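Mirolysin (Tannerella forsythia, PDB 6R7V) is a pappalysin-family metzincin zinc metallopeptidase that probably hydrolyses proteins and is captured here as a latent zymogen held by a cysteine switch. Local coordinates at residues Asn82-Thr88 / Cys274-Phe278; Val50-Val54 / Gly141-Trp146; Asn61-Ile67 / Asn116-Arg120; Lys104-Arg108 / Glu306-Pro310. The protein carries 1 engineered substitution. All coordinates share one frame. Where two conformers were deposited one is given. Residues are numbered along the deposited sequence.

Overall arrangement
From the N terminus, strand 45-55 supplies residues 50-54 of interaction 2 and leads into the start of helix 64-77, the first half of interaction 3. The loop after that helix gives residues 82-88 of interaction 1, and strand 101-105 runs into residues 104-108 of interaction 4. Segment 116-120 closes interaction 3 and segment 141-146 closes interaction 2, which encloses it. Residues 274-278 and then 306-310 close interactions 1 and 4, which cross each other and both of the others. Interactions 2, 3 and 4 touch around the mixed sheet; interaction 1 lies apart, its nearest atoms about 14 Å from interaction 4, joining a loop to the zinc-site region.

Interaction 1. Residues Asn82-Thr88 / Cys274-Phe278; sequences NADQANT and CMNLF
Neither segment holds a strand: Asn-82 to Thr-88 coil through a 3-10 turn at residues 83-87, and Cys-274 to Phe-278 pass it as an irregular chain, with Asn-276 CA nearest Gln-85 CA at 5.4 Å. Cys-274 is tied to Cys-245 by a disulfide. Met-275, extended, turns its side chain away; its O lies 3.3 Å from water 1, which accepts from Asn-87 ND2 (3.1 Å) and Asn-276 ND2 (3.0 Å). Asn-276 (phi/psi -165/13°, chi1 p) breaks the extended run between Met-275 and Leu-277. Its OD1 lies 2.7 Å from Thr-88 OG1, its ND2 also donates to water 2, bound in turn to Asn-87 O, and its CB packs 3.3 Å from Asp-84 O. Asn-82 ND2 donates to Asn-276 O (3.1 Å) and to Asp-84 OD1 (2.8 Å). Leu-277, again extended, sets CD1 4.1 Å from Thr-88 CG2. With Asp-84 salt-bridged to Arg-203 of zinc-binding helix 203-212, hydrogen bonds centred on Asn-276 join loop 82-88 to the zinc-site region of this metzincin.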
loop_
_atom_site.group_PDB
_atom_site.type_symbol
_atom_site.label_atom_id
_atom_site.label_comp_id
_atom_site.label_asym_id
_atom_site.label_seq_id
_atom_site.Cartn_x
_atom_site.Cartn_y
_atom_site.Cartn_z
ATOM N N ASN A 82 -13.402 -2.661 -8.976
ATOM C CA ASN A 82 -12.568 -2.444 -10.176
ATOM C C ASN A 82 -13.229 -3.162 -11.353
ATOM O O ASN A 82 -13.531 -4.351 -11.238
ATOM C CB ASN A 82 -11.137 -2.989 -9.938
ATOM C CG ASN A 82 -11.061 -4.358 -9.289
ATOM O OD1 ASN A 82 -11.635 -4.584 -8.199
ATOM N ND2 ASN A 82 -10.296 -5.271 -9.923
ATOM N N ALA A 83 -13.437 -2.481 -12.478
ATOM C CA ALA A 83 -14.068 -3.174 -13.619
ATOM C C ALA A 83 -13.256 -4.374 -14.088
ATOM O O ALA A 83 -13.849 -5.381 -14.519
ATOM C CB ALA A 83 -14.291 -2.209 -14.777
ATOM N N ASP A 84 -11.910 -4.319 -13.962
ATOM C CA ASP A 84 -11.096 -5.455 -14.391
ATOM C C ASP A 84 -11.182 -6.663 -13.432
ATOM O O ASP A 84 -10.493 -7.646 -13.687
ATOM C CB ASP A 84 -9.638 -5.077 -14.688
ATOM C CG ASP A 84 -8.815 -4.457 -13.570
ATOM O OD1 ASP A 84 -9.290 -4.428 -12.415
ATOM O OD2 ASP A 84 -7.691 -3.985 -13.855
ATOM N N GLN A 85 -12.090 -6.646 -12.417
ATOM C CA GLN A 85 -12.369 -7.838 -11.576
ATOM C C GLN A 85 -12.851 -8.972 -12.487
ATOM O O GLN A 85 -12.614 -10.154 -12.202
ATOM C CB GLN A 85 -13.408 -7.536 -10.470
ATOM C CG GLN A 85 -14.850 -7.167 -10.893
ATOM C CD GLN A 85 -15.686 -8.339 -11.344
ATOM O OE1 GLN A 85 -15.564 -9.445 -10.830
ATOM N NE2 GLN A 85 -16.529 -8.122 -12.343
ATOM N N ALA A 86 -13.526 -8.608 -13.600
ATOM C CA ALA A 86 -14.040 -9.565 -14.571
ATOM C C ALA A 86 -12.887 -10.355 -15.208
ATOM O O ALA A 86 -13.105 -11.499 -15.609
ATOM C CB ALA A 86 -14.842 -8.836 -15.641
ATOM N N ASN A 87 -11.645 -9.776 -15.229
ATOM C CA ASN A 87 -10.426 -10.396 -15.771
ATOM C C ASN A 87 -9.806 -11.430 -14.816
ATOM O O ASN A 87 -8.917 -12.173 -15.246
ATOM C CB ASN A 87 -9.332 -9.361 -16.090
ATOM C CG ASN A 87 -9.626 -8.338 -17.149
ATOM O OD1 ASN A 87 -10.655 -8.373 -17.830
ATOM N ND2 ASN A 87 -8.693 -7.397 -17.307
ATOM N N THR A 88 -10.215 -11.454 -13.530
ATOM C CA THR A 88 -9.623 -12.431 -12.596
ATOM C C THR A 88 -9.920 -13.839 -13.122
ATOM O O THR A 88 -11.091 -14.107 -13.396
ATOM C CB THR A 88 -10.168 -12.272 -11.185
ATOM O OG1 THR A 88 -10.014 -10.915 -10.773
ATOM C CG2 THR A 88 -9.451 -13.174 -10.172
ATOM N N CYS A 274 -2.660 -5.594 -15.481
ATOM C CA CYS A 274 -2.792 -7.040 -15.405
ATOM C C CYS A 274 -3.046 -7.502 -13.949
ATOM O O CYS A 274 -3.227 -8.692 -13.719
ATOM C CB CYS A 274 -1.595 -7.714 -16.061
ATOM S SG CYS A 274 -1.359 -7.181 -17.781
ATOM N N MET A 275 -3.201 -6.557 -12.998
ATOM C CA MET A 275 -3.605 -6.837 -11.631
ATOM C C MET A 275 -5.094 -6.672 -11.471
ATOM O O MET A 275 -5.699 -5.793 -12.100
ATOM C CB MET A 275 -2.935 -5.889 -10.652
ATOM C CG MET A 275 -1.468 -6.033 -10.621
ATOM S SD MET A 275 -0.748 -4.794 -9.509
ATOM C CE MET A 275 0.789 -5.687 -9.116
ATOM N N ASN A 276 -5.702 -7.444 -10.569
ATOM C CA ASN A 276 -7.144 -7.281 -10.420
ATOM C C ASN A 276 -7.732 -7.924 -9.150
ATOM O O ASN A 276 -8.960 -7.969 -9.044
ATOM C CB ASN A 276 -7.902 -7.807 -11.669
ATOM C CG ASN A 276 -7.415 -9.175 -12.059
ATOM O OD1 ASN A 276 -7.462 -10.103 -11.257
ATOM N ND2 ASN A 276 -6.891 -9.321 -13.285
ATOM N N LEU A 277 -6.898 -8.348 -8.162
ATOM C CA LEU A 277 -7.510 -8.820 -6.920
ATOM C C LEU A 277 -6.606 -8.770 -5.728
ATOM O O LEU A 277 -5.356 -8.823 -5.819
ATOM C CB LEU A 277 -8.088 -10.275 -7.010
ATOM C CG LEU A 277 -7.086 -11.423 -6.773
ATOM C CD1 LEU A 277 -7.827 -12.742 -6.486
ATOM C CD2 LEU A 277 -6.163 -11.634 -7.969
ATOM N N PHE A 278 -7.297 -8.673 -4.566
ATOM C CA PHE A 278 -6.811 -9.102 -3.269
ATOM C C PHE A 278 -7.519 -10.389 -2.963
ATOM O O PHE A 278 -8.645 -10.572 -3.442
ATOM C CB PHE A 278 -7.112 -8.110 -2.131
ATOM C CG PHE A 278 -6.303 -6.829 -2.121
ATOM C CD1 PHE A 278 -4.930 -6.847 -1.863
ATOM C CD2 PHE A 278 -6.938 -5.597 -2.269
ATOM C CE1 PHE A 278 -4.209 -5.653 -1.782
ATOM C CE2 PHE A 278 -6.211 -4.407 -2.203
ATOM C CZ PHE A 278 -4.849 -4.450 -1.991
HETATM O O HOH W 1 -6.612 -6.903 -15.018
HETATM O O HOH W 2 -6.078 -11.807 -14.677
#

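Interaction 2. Residues Val50-Val54 / Gly141-Trp146; sequences VVHVV and GGNNAW
Trp-146 lays one face of its indole over Val-50, whose CG2 sits 3.5 Å from the six-membered ring centroid, 4° off the ring normal, in a CH-pi contact. The site is one face of the mixed sheet of the metzincin fold: residues 50-54 of strand 45-55 are covered by the irregular segment 141-146, which runs in the opposite direction (177°). CA atoms pair Val-50 with Trp-146 (7.6 Å), His-52 with Asn-143 (7.0 Å) and Val-54 with Gly-142 (6.2 Å). Strand alternation points Val-50, His-52 and Val-54 at the loop, while Val-51 and Val-53 meet Ile-67 of helix 64-77. His-52 (chi1 m) directs its edge at the same indole in a T-shaped pair, five-membered rings 5.1 Å apart between centroids and planes at 79°, with CE1 3.8 Å from Trp-146 CD1. His-52 ND1 and NE2 are hydrogen-bonded to Thr-119 OG1 and Asn-153 OD1. At the far end, Gly-141 O lies 3.6 Å from Val-54 CG1.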
loop_
_atom_site.group_PDB
_atom_site.type_symbol
_atom_site.label_atom_id
_atom_site.label_comp_id
_atom_site.label_asym_id
_atom_site.label_seq_id
_atom_site.Cartn_x
_atom_site.Cartn_y
_atom_site.Cartn_z
ATOM N N VAL A 50 -4.651 12.356 3.341
ATOM C CA VAL A 50 -4.038 13.605 2.926
ATOM C C VAL A 50 -2.947 13.261 1.927
ATOM O O VAL A 50 -2.124 12.356 2.158
ATOM C CB VAL A 50 -3.535 14.478 4.099
ATOM C CG1 VAL A 50 -2.536 13.732 5.000
ATOM C CG2 VAL A 50 -2.958 15.805 3.600
ATOM N N VAL A 51 -2.999 13.925 0.778
ATOM C CA VAL A 51 -1.966 13.753 -0.264
ATOM C C VAL A 51 -1.048 14.952 -0.242
ATOM O O VAL A 51 -1.509 16.102 -0.425
ATOM C CB VAL A 51 -2.615 13.565 -1.648
ATOM C CG1 VAL A 51 -1.537 13.388 -2.729
ATOM C CG2 VAL A 51 -3.536 12.348 -1.619
ATOM N N HIS A 52 0.249 14.694 -0.030
ATOM C CA HIS A 52 1.268 15.735 -0.007
ATOM C C HIS A 52 2.013 15.739 -1.307
ATOM O O HIS A 52 2.846 14.848 -1.504
ATOM C CB HIS A 52 2.274 15.548 1.138
ATOM C CG HIS A 52 1.665 15.395 2.490
ATOM N ND1 HIS A 52 1.101 16.467 3.146
ATOM C CD2 HIS A 52 1.591 14.300 3.293
ATOM C CE1 HIS A 52 0.670 16.000 4.312
ATOM N NE2 HIS A 52 0.967 14.701 4.453
ATOM N N VAL A 53 1.744 16.726 -2.187
ATOM C CA VAL A 53 2.502 16.841 -3.443
ATOM C C VAL A 53 3.731 17.679 -3.146
ATOM O O VAL A 53 3.602 18.833 -2.702
ATOM C CB VAL A 53 1.659 17.441 -4.589
ATOM C CG1 VAL A 53 2.462 17.503 -5.892
ATOM C CG2 VAL A 53 0.364 16.657 -4.791
ATOM N N VAL A 54 4.927 17.085 -3.344
ATOM C CA VAL A 54 6.190 17.771 -3.087
ATOM C C VAL A 54 6.861 17.886 -4.440
ATOM O O VAL A 54 7.150 16.867 -5.069
ATOM C CB VAL A 54 7.028 16.995 -2.032
ATOM C CG1 VAL A 54 8.335 17.725 -1.751
ATOM C CG2 VAL A 54 6.230 16.769 -0.728
ATOM N N GLY A 141 13.321 19.263 3.125
ATOM C CA GLY A 141 12.830 19.552 1.780
ATOM C C GLY A 141 11.506 18.905 1.404
ATOM O O GLY A 141 11.048 19.050 0.272
ATOM N N GLY A 142 10.880 18.205 2.344
ATOM C CA GLY A 142 9.603 17.558 2.090
ATOM C C GLY A 142 8.466 18.233 2.829
ATOM O O GLY A 142 8.386 19.472 2.893
ATOM N N ASN A 143 7.566 17.424 3.410
ATOM C CA ASN A 143 6.448 18.008 4.162
ATOM C C ASN A 143 6.077 17.094 5.328
ATOM O O ASN A 143 5.855 15.891 5.125
ATOM C CB ASN A 143 5.223 18.282 3.257
ATOM C CG ASN A 143 4.165 19.134 3.922
ATOM O OD1 ASN A 143 2.959 18.853 3.859
ATOM N ND2 ASN A 143 4.569 20.163 4.622
ATOM N N ASN A 144 6.066 17.637 6.554
ATOM C CA ASN A 144 5.724 16.834 7.734
ATOM C C ASN A 144 4.372 16.150 7.599
ATOM O O ASN A 144 3.429 16.712 7.033
ATOM C CB ASN A 144 5.666 17.700 8.989
ATOM C CG ASN A 144 6.984 18.233 9.479
ATOM O OD1 ASN A 144 8.065 17.906 8.981
ATOM N ND2 ASN A 144 6.926 19.075 10.512
ATOM N N ALA A 145 4.266 14.946 8.153
ATOM C CA ALA A 145 3.007 14.234 8.163
ATOM C C ALA A 145 1.969 14.952 9.014
ATOM O O ALA A 145 2.306 15.669 9.968
ATOM C CB ALA A 145 3.243 12.841 8.738
ATOM N N TRP A 146 0.702 14.742 8.663
ATOM C CA TRP A 146 -0.440 15.110 9.468
ATOM C C TRP A 146 -0.694 13.959 10.409
ATOM O O TRP A 146 -0.687 12.800 9.953
ATOM C CB TRP A 146 -1.673 15.310 8.595
ATOM C CG TRP A 146 -1.680 16.555 7.757
ATOM C CD1 TRP A 146 -0.648 17.431 7.519
ATOM C CD2 TRP A 146 -2.807 17.064 7.048
ATOM N NE1 TRP A 146 -1.108 18.507 6.777
ATOM C CE2 TRP A 146 -2.408 18.265 6.416
ATOM C CE3 TRP A 146 -4.158 16.684 6.976
ATOM C CZ2 TRP A 146 -3.301 19.048 5.682
ATOM C CZ3 TRP A 146 -5.007 17.403 6.168
ATOM C CH2 TRP A 146 -4.590 18.591 5.561
#

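Interaction 3. Residues Asn61-Ile67 / Asn116-Arg120; sequences NISDAQI and NGITR
This is a partly buried, mainly polar contact, a salt bridge and arginine-carbonyl hydrogen bonds beside a small apolar patch, joining the start of helix 64-77 to strand 118-122. Segment 61-67 runs extended through Ile-62 and Ser-63 before turning helical at Asp-64; Ser-63 is the N-cap, its OG accepting from Gln-66 N at 2.9 Å. The nearest CA pairs are Asn-61 with Arg-120 and Asp-64 with Ile-118, both 7.9 Å. Arg-120 (chi1 m, chi2 -96°, chi3 t) reaches across from the strand, and its guanidinium meets the turn that leads into the helix. Ile-62 O accepts from both NH1 (2.6 Å) and NH2 (2.9 Å) of Arg-120, and Arg-120 NH2 forms a salt bridge with Asp-64 OD2 at 2.8 Å. NH1 of Arg-120 adds a weak bond to Asn-61 OD1 (2.8 Å). Water 3 links Arg-120 NE to Asp-64 OD2, 2.8 Å from each. Deeper in, Ile-67 CD1 packs on Ile-118 CG2 at 3.7 Å. The strand is entered through an Asx turn, Asn-116 OD1 accepting from Ile-118 N (3.1 Å), with Gly-117 at positive phi. Strand 118-122 lies parallel to strand 45-55, whose Val-51 and Val-53 meet Ile-67, so the first turn of helix 64-77 packs across both strands.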
loop_
_atom_site.group_PDB
_atom_site.type_symbol
_atom_site.label_atom_id
_atom_site.label_comp_id
_atom_site.label_asym_id
_atom_site.label_seq_id
_atom_site.Cartn_x
_atom_site.Cartn_y
_atom_site.Cartn_z
ATOM N N ASN A 61 4.213 18.750 -10.142
ATOM C CA ASN A 61 3.058 19.393 -9.516
ATOM C C ASN A 61 1.792 18.880 -10.181
ATOM O O ASN A 61 1.140 19.584 -10.939
ATOM C CB ASN A 61 3.208 20.899 -9.678
ATOM C CG ASN A 61 2.345 21.712 -8.772
ATOM O OD1 ASN A 61 1.677 21.205 -7.862
ATOM N ND2 ASN A 61 2.343 23.025 -9.019
ATOM N N ILE A 62 1.434 17.629 -9.887
ATOM C CA ILE A 62 0.332 16.938 -10.556
ATOM C C ILE A 62 -1.039 17.523 -10.195
ATOM O O ILE A 62 -1.228 18.055 -9.111
ATOM C CB ILE A 62 0.391 15.406 -10.318
ATOM C CG1 ILE A 62 0.223 15.067 -8.818
ATOM C CG2 ILE A 62 1.714 14.850 -10.890
ATOM C CD1 ILE A 62 -0.157 13.572 -8.582
ATOM N N SER A 63 -2.001 17.368 -11.105
ATOM C CA SER A 63 -3.322 17.981 -11.002
ATOM C C SER A 63 -4.198 17.394 -9.892
ATOM O O SER A 63 -4.033 16.237 -9.468
ATOM C CB SER A 63 -4.059 17.885 -12.335
ATOM O OG SER A 63 -4.526 16.565 -12.589
ATOM N N ASP A 64 -5.154 18.203 -9.421
ATOM C CA ASP A 64 -6.116 17.745 -8.429
ATOM C C ASP A 64 -6.904 16.550 -9.010
ATOM O O ASP A 64 -7.134 15.562 -8.299
ATOM C CB ASP A 64 -7.100 18.873 -8.067
ATOM C CG ASP A 64 -6.603 19.965 -7.138
ATOM O OD1 ASP A 64 -7.400 20.866 -6.815
ATOM O OD2 ASP A 64 -5.414 19.910 -6.724
ATOM N N ALA A 65 -7.288 16.629 -10.324
ATOM C CA ALA A 65 -8.020 15.551 -11.014
ATOM C C ALA A 65 -7.188 14.274 -11.003
ATOM O O ALA A 65 -7.755 13.203 -10.808
ATOM C CB ALA A 65 -8.374 15.947 -12.449
ATOM N N GLN A 66 -5.860 14.377 -11.148
ATOM C CA GLN A 66 -4.966 13.215 -11.113
ATOM C C GLN A 66 -5.032 12.546 -9.725
ATOM O O GLN A 66 -5.138 11.323 -9.591
ATOM C CB GLN A 66 -3.533 13.619 -11.464
ATOM C CG GLN A 66 -2.642 12.456 -11.900
ATOM C CD GLN A 66 -3.104 11.781 -13.175
ATOM O OE1 GLN A 66 -3.648 12.417 -14.090
ATOM N NE2 GLN A 66 -2.854 10.490 -13.273
ATOM N N ILE A 67 -5.031 13.365 -8.670
ATOM C CA ILE A 67 -5.078 12.878 -7.297
ATOM C C ILE A 67 -6.441 12.238 -6.975
ATOM O O ILE A 67 -6.516 11.142 -6.387
ATOM C CB ILE A 67 -4.762 14.013 -6.335
ATOM C CG1 ILE A 67 -3.294 14.439 -6.510
ATOM C CG2 ILE A 67 -5.096 13.599 -4.896
ATOM C CD1 ILE A 67 -3.005 15.778 -5.860
ATOM N N ASN A 116 -8.927 20.618 1.402
ATOM C CA ASN A 116 -9.416 19.715 0.354
ATOM C C ASN A 116 -8.656 18.372 0.470
ATOM O O ASN A 116 -8.912 17.475 -0.336
ATOM C CB ASN A 116 -9.249 20.320 -1.058
ATOM C CG ASN A 116 -7.805 20.602 -1.456
ATOM O OD1 ASN A 116 -6.874 20.566 -0.636
ATOM N ND2 ASN A 116 -7.584 20.896 -2.732
ATOM N N GLY A 117 -7.705 18.275 1.422
ATOM C CA GLY A 117 -6.918 17.070 1.682
ATOM C C GLY A 117 -5.714 16.916 0.766
ATOM O O GLY A 117 -5.142 15.824 0.657
ATOM N N ILE A 118 -5.340 18.006 0.061
ATOM C CA ILE A 118 -4.175 18.035 -0.808
ATOM C C ILE A 118 -3.273 19.169 -0.336
ATOM O O ILE A 118 -3.731 20.334 -0.228
ATOM C CB ILE A 118 -4.576 18.212 -2.290
ATOM C CG1 ILE A 118 -5.488 17.041 -2.777
ATOM C CG2 ILE A 118 -3.317 18.384 -3.185
ATOM C CD1 ILE A 118 -6.213 17.294 -4.121
ATOM N N THR A 119 -1.999 18.866 -0.060
ATOM C CA THR A 119 -1.037 19.921 0.274
ATOM C C THR A 119 -0.067 20.042 -0.886
ATOM O O THR A 119 0.125 19.079 -1.632
ATOM C CB THR A 119 -0.288 19.665 1.576
ATOM O OG1 THR A 119 0.610 18.551 1.432
ATOM C CG2 THR A 119 -1.222 19.443 2.782
ATOM N N ARG A 120 0.519 21.217 -1.041
ATOM C CA ARG A 120 1.469 21.515 -2.107
ATOM C C ARG A 120 2.693 22.152 -1.495
ATOM O O ARG A 120 2.578 23.199 -0.847
ATOM C CB ARG A 120 0.855 22.466 -3.147
ATOM C CG ARG A 120 -0.498 22.049 -3.712
ATOM C CD ARG A 120 -0.306 21.341 -5.009
ATOM N NE ARG A 120 -1.549 20.819 -5.576
ATOM C CZ ARG A 120 -1.552 19.958 -6.572
ATOM N NH1 ARG A 120 -0.407 19.547 -7.101
ATOM N NH2 ARG A 120 -2.699 19.495 -7.054
HETATM O O HOH W 3 -4.119 21.779 -5.053
#

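Interaction 4. Residues Lys104-Arg108 / Glu306-Pro310; sequences KLARR and ELTNP
Segment 104-108 leaves strand 101-105 after Leu-105 and continues extended through Ala-106 before a bend at Arg-107 (phi/psi -118/-7°), while 306-310 is the end of helix 304-307 and the final modelled residues. Ala-106 CA lies 4.7 Å from Thr-308 CA, and Arg-108 CA 5.1 Å from Leu-307 CA. Leu-307 O is the shared acceptor: Arg-107 N donates to it nearly straight (2.8 Å, 178°), Arg-108 N weakly (3.3 Å), and Ala-106 CA makes a CA-H...O contact at 3.5 Å. Arg-108, with chi1 m and the next two torsions t, stretches along the tail, giving NE to Asn-309 O (3.0 Å) and NH2 to Pro-310 O (3.2 Å). Arg-107 instead folds back through three m torsions, its guanidinium face on Pro-310 CB, 3.8 Å from NH2, while its NE is hydrogen-bonded to Thr-115 O. Lys-104 CB packs on Thr-308 CG2 (3.6 Å), and water 4 bridges Lys-104 NZ (2.8 Å) to Thr-308 OG1 (2.9 Å); that hydroxyl is also hydrogen-bonded to Ala-304 O. The result is a surface contact in which the C-terminal tail docks, through backbone carbonyls, against the exit of a strand of the mixed sheet of the metzincin fold.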
loop_
_atom_site.group_PDB
_atom_site.type_symbol
_atom_site.label_atom_id
_atom_site.label_comp_id
_atom_site.label_asym_id
_atom_site.label_seq_id
_atom_site.Cartn_x
_atom_site.Cartn_y
_atom_site.Cartn_z
ATOM N N LYS A 104 -11.211 8.563 1.791
ATOM C CA LYS A 104 -11.759 9.877 1.457
ATOM C C LYS A 104 -10.733 10.920 1.760
ATOM O O LYS A 104 -10.118 10.891 2.831
ATOM C CB LYS A 104 -13.049 10.205 2.237
ATOM C CG LYS A 104 -14.268 9.371 1.900
ATOM C CD LYS A 104 -15.480 9.839 2.728
ATOM C CE LYS A 104 -16.545 8.783 2.713
ATOM N NZ LYS A 104 -17.779 9.222 3.407
ATOM N N LEU A 105 -10.606 11.918 0.873
ATOM C CA LEU A 105 -9.699 13.000 1.181
ATOM C C LEU A 105 -10.212 13.777 2.394
ATOM O O LEU A 105 -11.414 14.054 2.503
ATOM C CB LEU A 105 -9.590 13.948 -0.011
ATOM C CG LEU A 105 -8.841 13.386 -1.237
ATOM C CD1 LEU A 105 -8.972 14.363 -2.431
ATOM C CD2 LEU A 105 -7.337 13.218 -0.924
ATOM N N ALA A 106 -9.302 14.121 3.299
ATOM C CA ALA A 106 -9.642 14.890 4.487
ATOM C C ALA A 106 -10.257 16.229 4.133
ATOM O O ALA A 106 -9.903 16.839 3.132
ATOM C CB ALA A 106 -8.380 15.126 5.312
ATOM N N ARG A 107 -11.178 16.698 4.982
ATOM C CA ARG A 107 -11.822 17.988 4.820
ATOM C C ARG A 107 -11.512 18.896 6.001
ATOM O O ARG A 107 -11.839 20.083 5.982
ATOM C CB ARG A 107 -13.337 17.852 4.602
ATOM C CG ARG A 107 -13.683 17.088 3.318
ATOM C CD ARG A 107 -13.268 17.778 2.020
ATOM N NE ARG A 107 -13.680 19.185 1.943
ATOM C CZ ARG A 107 -14.870 19.612 1.527
ATOM N NH1 ARG A 107 -15.795 18.745 1.135
ATOM N NH2 ARG A 107 -15.140 20.910 1.498
ATOM N N ARG A 108 -10.858 18.333 7.022
ATOM C CA ARG A 108 -10.429 19.105 8.209
ATOM C C ARG A 108 -8.977 18.783 8.477
ATOM O O ARG A 108 -8.628 17.595 8.515
ATOM C CB ARG A 108 -11.289 18.758 9.434
ATOM C CG ARG A 108 -12.733 19.187 9.258
ATOM C CD ARG A 108 -13.601 18.615 10.321
ATOM N NE ARG A 108 -15.011 18.697 9.948
ATOM C CZ ARG A 108 -16.012 18.482 10.791
ATOM N NH1 ARG A 108 -15.767 18.146 12.051
ATOM N NH2 ARG A 108 -17.267 18.591 10.380
ATOM N N GLU A 306 -15.756 12.652 11.131
ATOM C CA GLU A 306 -15.526 14.061 11.453
ATOM C C GLU A 306 -14.513 14.691 10.494
ATOM O O GLU A 306 -14.669 15.816 10.047
ATOM C CB GLU A 306 -14.991 14.174 12.895
ATOM C CG GLU A 306 -16.002 13.776 13.967
ATOM C CD GLU A 306 -15.974 12.339 14.464
ATOM O OE1 GLU A 306 -15.911 11.403 13.633
ATOM O OE2 GLU A 306 -16.040 12.151 15.700
ATOM N N LEU A 307 -13.447 13.960 10.208
ATOM C CA LEU A 307 -12.375 14.508 9.389
ATOM C C LEU A 307 -12.631 14.466 7.884
ATOM O O LEU A 307 -11.916 15.170 7.164
ATOM C CB LEU A 307 -11.054 13.787 9.692
ATOM C CG LEU A 307 -10.580 13.914 11.167
ATOM C CD1 LEU A 307 -9.347 13.078 11.389
ATOM C CD2 LEU A 307 -10.343 15.379 11.577
ATOM N N THR A 308 -13.633 13.709 7.416
ATOM C CA THR A 308 -13.887 13.592 5.980
ATOM C C THR A 308 -15.163 14.349 5.558
ATOM O O THR A 308 -15.553 14.295 4.394
ATOM C CB THR A 308 -13.873 12.135 5.522
ATOM O OG1 THR A 308 -14.738 11.336 6.328
ATOM C CG2 THR A 308 -12.481 11.541 5.575
ATOM N N ASN A 309 -15.757 15.134 6.469
ATOM C CA ASN A 309 -16.909 15.953 6.126
ATOM C C ASN A 309 -16.567 17.435 6.371
ATOM O O ASN A 309 -15.770 17.722 7.266
ATOM C CB ASN A 309 -18.124 15.482 6.888
ATOM C CG ASN A 309 -18.637 14.180 6.318
ATOM O OD1 ASN A 309 -18.364 13.102 6.837
ATOM N ND2 ASN A 309 -19.361 14.249 5.210
ATOM N N PRO A 310 -17.086 18.399 5.548
ATOM C CA PRO A 310 -16.716 19.816 5.762
ATOM C C PRO A 310 -17.237 20.393 7.073
ATOM O O PRO A 310 -18.243 19.927 7.590
ATOM C CB PRO A 310 -17.343 20.530 4.563
ATOM C CG PRO A 310 -18.491 19.676 4.173
ATOM C CD PRO A 310 -18.023 18.269 4.406
HETATM O O HOH W 4 -17.466 10.521 5.849
#